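Side-chain contact in aminopeptidase YwaD (Bacillus subtilis, PDB 6HC6), which uses two zinc ions to hydrolyse peptides from the N-terminus, releasing single residues such as leucine, arginine or lysine: residues Asp372-Pro375 against Phe376-Gly380. Residues are numbered along the deposited sequence; the frame is centred on the assembly and turned at random.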
loop_
_atom_site.group_PDB
_atom_site.type_symbol
_atom_site.label_atom_id
_atom_site.label_comp_id
_atom_site.label_asym_id
_atom_site.label_seq_id
_atom_site.Cartn_x
_atom_site.Cartn_y
_atom_site.Cartn_z
ATOM N N ASP A 372 -0.383 -0.404 6.934
ATOM C CA ASP A 372 0.683 -0.038 7.851
ATOM C C ASP A 372 0.330 -0.233 9.320
ATOM O O ASP A 372 1.200 -0.056 10.172
ATOM C CB ASP A 372 1.092 1.410 7.585
ATOM C CG ASP A 372 1.760 1.568 6.236
ATOM O OD1 ASP A 372 1.280 2.403 5.455
ATOM O OD2 ASP A 372 2.767 0.862 5.959
ATOM N N HIS A 373 -0.904 -0.616 9.643
ATOM C CA HIS A 373 -1.188 -1.001 11.018
ATOM C C HIS A 373 -0.514 -2.314 11.389
ATOM O O HIS A 373 -0.393 -2.617 12.577
ATOM C CB HIS A 373 -2.695 -1.135 11.228
ATOM C CG HIS A 373 -3.327 -2.200 10.385
ATOM N ND1 HIS A 373 -3.252 -2.207 9.007
ATOM C CD2 HIS A 373 -4.056 -3.290 10.726
ATOM C CE1 HIS A 373 -3.904 -3.255 8.539
ATOM N NE2 HIS A 373 -4.396 -3.932 9.562
ATOM N N VAL A 374 -0.074 -3.093 10.408
ATOM C CA VAL A 374 0.353 -4.462 10.692
ATOM C C VAL A 374 1.655 -4.457 11.486
ATOM O O VAL A 374 1.753 -5.199 12.466
ATOM C CB VAL A 374 0.475 -5.294 9.403
ATOM C CG1 VAL A 374 1.158 -6.631 9.688
ATOM C CG2 VAL A 374 -0.907 -5.528 8.794
ATOM N N PRO A 375 2.685 -3.680 11.119
ATOM C CA PRO A 375 3.896 -3.677 11.962
ATOM C C PRO A 375 3.635 -3.227 13.390
ATOM O O PRO A 375 4.300 -3.711 14.319
ATOM C CB PRO A 375 4.830 -2.708 11.220
ATOM C CG PRO A 375 4.412 -2.823 9.809
ATOM C CD PRO A 375 2.916 -2.974 9.851
ATOM N N PHE A 376 2.693 -2.306 13.596
ATOM C CA PHE A 376 2.337 -1.920 14.959
ATOM C C PHE A 376 1.742 -3.100 15.706
ATOM O O PHE A 376 2.125 -3.387 16.845
ATOM C CB PHE A 376 1.360 -0.744 14.933
ATOM C CG PHE A 376 2.004 0.554 14.558
ATOM C CD1 PHE A 376 2.618 1.345 15.527
ATOM C CD2 PHE A 376 2.037 0.964 13.234
ATOM C CE1 PHE A 376 3.223 2.538 15.187
ATOM C CE2 PHE A 376 2.652 2.158 12.879
ATOM C CZ PHE A 376 3.241 2.955 13.866
ATOM N N HIS A 377 0.812 -3.814 15.062
ATOM C CA HIS A 377 0.197 -4.981 15.690
ATOM C C HIS A 377 1.241 -6.040 16.021
ATOM O O HIS A 377 1.197 -6.652 17.097
ATOM C CB HIS A 377 -0.878 -5.560 14.766
ATOM C CG HIS A 377 -1.626 -6.711 15.363
ATOM N ND1 HIS A 377 -2.906 -6.586 15.856
ATOM C CD2 HIS A 377 -1.270 -8.002 15.562
ATOM C CE1 HIS A 377 -3.309 -7.752 16.333
ATOM N NE2 HIS A 377 -2.336 -8.629 16.162
ATOM N N GLU A 378 2.196 -6.263 15.108
ATOM C CA GLU A 378 3.237 -7.259 15.345
ATOM C C GLU A 378 4.101 -6.896 16.545
ATOM O O GLU A 378 4.609 -7.791 17.234
ATOM C CB GLU A 378 4.104 -7.419 14.102
ATOM C CG GLU A 378 3.394 -8.084 12.938
ATOM C CD GLU A 378 4.256 -8.116 11.692
ATOM O OE1 GLU A 378 4.745 -7.042 11.278
ATOM O OE2 GLU A 378 4.455 -9.218 11.137
ATOM N N ALA A 379 4.271 -5.601 16.815
ATOM C CA ALA A 379 5.035 -5.125 17.961
ATOM C C ALA A 379 4.208 -5.065 19.239
ATOM O O ALA A 379 4.730 -4.647 20.281
ATOM C CB ALA A 379 5.625 -3.744 17.667
ATOM N N GLY A 380 2.944 -5.474 19.184
ATOM C CA GLY A 380 2.088 -5.526 20.350
ATOM C C GLY A 380 1.291 -4.273 20.621
ATOM O O GLY A 380 0.719 -4.145 21.711
#
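The carbonyl oxygen of Asp-372 lies in the ring plane of Phe-376, where CD2 presents its C-H edge to O at 3.3 Å. Phe-376 reaches this spot because its CG stands anti to its own carbonyl carbon (chi1 -73°), which swings the ring back toward the helix start; beyond, the ring meets Tyr-246. The side chain of Asp-372 is hydrogen-bonded through OD2 to Ser-301 OG and lies close to the zinc ligand His-250; it is itself about 7 Å from a zinc ion. Next, His-373 O accepts the N-H of His-377 at 3.0 Å, in the carbonyl plane and nearly straight (163°), and takes a second hydrogen bond from Ser-383 OG. Val-374 O receives Glu-378 N at 2.9 Å, while the two side chains lie askew, Val-374 CG1 being 3.9 Å from Glu-378 OE1. Glu-378 OE1 also comes within 3.5 Å of Pro-375 CA, and OE2 accepts a hydrogen bond from Ala-445 N. Pro-375 packs its ring on helix 299-306, and its O takes Ala-379 N through a more bent bond of 3.1 Å (141°). Gly-380, with positive phi, then closes the helix in a Schellman motif. This short M28 peptidase helix thus illustrates how successive carbonyls find different donors: three take N-H groups four residues on, whereas Asp-372 O, just before them, meets an aromatic C-H edge.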